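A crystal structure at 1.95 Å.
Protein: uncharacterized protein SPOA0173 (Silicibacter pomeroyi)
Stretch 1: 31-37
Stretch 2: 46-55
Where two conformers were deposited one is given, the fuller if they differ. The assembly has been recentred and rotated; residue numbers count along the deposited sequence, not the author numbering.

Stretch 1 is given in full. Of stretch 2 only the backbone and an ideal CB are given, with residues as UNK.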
# COMPACT_ATOMS: atom_id res chain seq x y z
N ILE C 31 2.37 21.46 22.47
CA ILE C 31 2.13 20.32 21.59
C ILE C 31 3.42 19.53 21.41
O ILE C 31 4.50 20.11 21.13
CB ILE C 31 1.60 20.79 20.21
CG1 ILE C 31 0.43 21.76 20.39
CG2 ILE C 31 1.22 19.60 19.32
CD1 ILE C 31 0.08 22.52 19.14
N VAL C 32 3.33 18.22 21.62
CA VAL C 32 4.46 17.31 21.39
C VAL C 32 4.10 16.46 20.19
O VAL C 32 3.07 15.78 20.20
CB VAL C 32 4.69 16.37 22.60
CG1 VAL C 32 5.83 15.41 22.33
CG2 VAL C 32 4.96 17.19 23.87
N ILE C 33 4.93 16.50 19.16
CA ILE C 33 4.72 15.67 17.98
C ILE C 33 5.82 14.64 17.83
O ILE C 33 6.99 14.97 17.75
CB ILE C 33 4.63 16.51 16.68
CG1 ILE C 33 3.60 17.62 16.82
CG2 ILE C 33 4.31 15.63 15.43
CD1 ILE C 33 3.61 18.64 15.61
N GLU C 34 5.41 13.38 17.73
CA GLU C 34 6.35 12.30 17.49
C GLU C 34 6.20 11.85 16.03
O GLU C 34 5.16 11.30 15.65
CB GLU C 34 6.06 11.16 18.48
CG GLU C 34 6.83 9.87 18.27
CD GLU C 34 8.31 9.99 18.58
OE1 GLU C 34 8.74 10.90 19.33
OE2 GLU C 34 9.06 9.16 18.03
N ALA C 35 7.23 12.12 15.24
CA ALA C 35 7.25 11.77 13.82
C ALA C 35 8.00 10.45 13.75
O ALA C 35 9.11 10.31 14.28
CB ALA C 35 7.97 12.81 13.00
N PHE C 36 7.36 9.46 13.13
CA PHE C 36 7.86 8.10 13.18
C PHE C 36 7.48 7.38 11.88
O PHE C 36 6.58 7.82 11.14
CB PHE C 36 7.26 7.37 14.40
CG PHE C 36 5.78 7.03 14.27
CD1 PHE C 36 5.37 5.74 13.90
CD2 PHE C 36 4.80 8.01 14.52
CE1 PHE C 36 4.01 5.43 13.77
CE2 PHE C 36 3.44 7.73 14.40
CZ PHE C 36 3.04 6.42 14.01
N GLN C 37 8.16 6.26 11.63
CA GLN C 37 7.75 5.28 10.62
C GLN C 37 7.53 4.01 11.39
O GLN C 37 8.35 3.64 12.26
CB GLN C 37 8.88 4.99 9.61
CG GLN C 37 9.23 6.18 8.68
CD GLN C 37 10.24 5.78 7.60
OE1 GLN C 37 9.89 5.73 6.44
NE2 GLN C 37 11.45 5.43 8.01
N UNK C 46 12.04 3.13 20.92
CA UNK C 46 12.26 4.34 21.74
C UNK C 46 11.27 5.51 21.54
O UNK C 46 10.82 6.09 22.51
CB UNK C 46 13.67 4.86 21.46
N UNK C 47 10.98 5.86 20.30
CA UNK C 47 10.25 7.09 19.99
C UNK C 47 8.81 7.02 20.43
O UNK C 47 8.31 7.91 21.12
CB UNK C 47 10.31 7.38 18.49
N UNK C 48 8.13 5.96 20.00
CA UNK C 48 6.75 5.73 20.38
C UNK C 48 6.62 5.51 21.92
O UNK C 48 5.79 6.15 22.55
CB UNK C 48 6.20 4.52 19.61
N UNK C 49 7.47 4.66 22.53
CA UNK C 49 7.34 4.57 24.00
C UNK C 49 7.57 5.91 24.69
O UNK C 49 6.93 6.19 25.68
CB UNK C 49 8.33 3.54 24.55
N UNK C 50 8.46 6.75 24.14
CA UNK C 50 8.63 8.10 24.72
C UNK C 50 7.35 8.94 24.61
O UNK C 50 6.95 9.59 25.57
CB UNK C 50 9.78 8.83 24.02
N UNK C 51 6.71 8.93 23.43
CA UNK C 51 5.48 9.69 23.24
C UNK C 51 4.39 9.24 24.23
O UNK C 51 3.66 10.07 24.77
CB UNK C 51 4.99 9.54 21.80
N UNK C 52 4.30 7.93 24.47
CA UNK C 52 3.33 7.40 25.42
C UNK C 52 3.61 7.80 26.88
O UNK C 52 2.68 7.97 27.66
CB UNK C 52 3.30 5.87 25.31
N UNK C 53 4.89 7.95 27.22
CA UNK C 53 5.31 8.45 28.55
C UNK C 53 4.91 9.89 28.74
O UNK C 53 4.37 10.25 29.77
CB UNK C 53 6.82 8.31 28.73
N UNK C 54 5.18 10.70 27.70
CA UNK C 54 4.76 12.10 27.72
C UNK C 54 3.25 12.18 27.90
O UNK C 54 2.77 12.96 28.74
CB UNK C 54 5.19 12.82 26.44
N UNK C 55 2.52 11.39 27.13
CA UNK C 55 1.06 11.39 27.23
C UNK C 55 0.61 11.02 28.63
O UNK C 55 -0.30 11.66 29.17
CB UNK C 55 0.45 10.42 26.21

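The strand of 31-36 and the helix of 46-55 run nearly antiparallel, at 162° between their N-to-C directions, with axes 8.8 Å apart at closest approach. Val-32, Glu-34 and Phe-36 point their CA-to-CB bonds toward the helix, so the strand offers an apolar end, a carboxylate in the middle and an aromatic ring at the other end.

Position 46 points sideways, and its ideal CB has nothing of the strand within 5.5 Å. Many side chains would suit, polar ones included; it is His-46, whose ring leads away.

At position 47 the ideal CB points toward the strand but lies 2.2 Å from Glu-34 OE2, a clash. With the carboxylate where it is, any CB is excluded, although phi/psi of -69/-53 is ordinary helix and does not itself demand glycine. The residue is Gly-47, and its CA comes to 3.1 Å from Glu-34 OE2. No hydrogen bond links the carboxylate to the helix: Glu-34 OE2 and Gly-47 O, 3.4 Å apart, are both acceptors.

Position 48 starts sideways, with no strand atom near its ideal CB, yet the Phe-36 ring lies within range of a longer chain. Leucine, isoleucine or methionine could reach it. Ile-48 does so with chi1 m and chi2 t, placing its CD1 3.6 Å from Phe-36 CD1, oblique to the ring.

Position 49 is out of reach. Its N has no bond to the turn before, which permits proline, and phi of -60° fits one; polar residues would also be possible. Pro-49 occupies it, at the kink of the helix.

Position 50 points sideways, its ideal CB 5.2 Å from Glu-34 OE1. Polar, basic or apolar chains would all suit. Leu-50 makes no close contact with the strand.

Position 51 has its CA 6.4 Å from Glu-34 CA, the register pair. The ideal CB points toward the strand and already sits 3.8 Å from Glu-34 CB, so a small residue, alanine or perhaps serine, suits best. Ala-51 packs its CB against Glu-34 CB at 3.8 Å.

Positions 52 and 53 are out of reach, so polar or charged chains are reasonable; they are Gln-52 and Lys-53.

Position 54 points toward the strand, its ideal CB 4.9 Å from Val-32 CG1. Valine, isoleucine or leucine would fill this gap. Val-54, chi1 t, brings CG1 to 3.9 Å from Val-32 CG2.

Position 55, again out of reach, tolerates a long polar chain: Arg-55, hydrogen-bonded elsewhere in the structure.

Stretch 2 46-55: HGIPLAQKVR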
# COMPACT_ATOMS: atom_id res chain seq x y z
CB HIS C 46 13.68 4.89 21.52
CG HIS C 46 14.75 3.87 21.77
ND1 HIS C 46 15.55 3.37 20.77
CD2 HIS C 46 15.11 3.22 22.91
CE1 HIS C 46 16.37 2.46 21.28
NE2 HIS C 46 16.13 2.36 22.58
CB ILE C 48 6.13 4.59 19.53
CG1 ILE C 48 5.79 5.13 18.12
CG2 ILE C 48 4.87 4.06 20.16
CD1 ILE C 48 5.65 4.03 17.10
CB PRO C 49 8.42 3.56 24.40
CG PRO C 49 8.53 2.68 23.18
CD PRO C 49 8.42 3.66 22.02
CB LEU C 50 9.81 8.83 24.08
CG LEU C 50 10.03 10.28 24.50
CD1 LEU C 50 10.32 10.40 26.01
CD2 LEU C 50 11.16 10.94 23.67
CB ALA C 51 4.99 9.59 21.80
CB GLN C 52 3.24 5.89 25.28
CG GLN C 52 2.70 5.47 23.92
CD GLN C 52 2.54 3.98 23.81
OE1 GLN C 52 3.50 3.24 23.91
NE2 GLN C 52 1.33 3.55 23.56
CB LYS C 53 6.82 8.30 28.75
CG LYS C 53 7.23 6.86 29.04
CD LYS C 53 8.73 6.71 28.98
CE LYS C 53 9.11 5.31 29.41
NZ LYS C 53 10.55 5.03 29.12
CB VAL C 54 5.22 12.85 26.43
CG1 VAL C 54 4.64 14.27 26.37
CG2 VAL C 54 6.79 12.86 26.37
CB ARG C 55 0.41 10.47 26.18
CG ARG C 55 -1.14 10.35 26.32
CD ARG C 55 -1.92 11.62 25.98
NE ARG C 55 -1.66 12.70 26.94
CZ ARG C 55 -1.84 14.00 26.72
NH1 ARG C 55 -2.30 14.47 25.56
NH2 ARG C 55 -1.53 14.86 27.69
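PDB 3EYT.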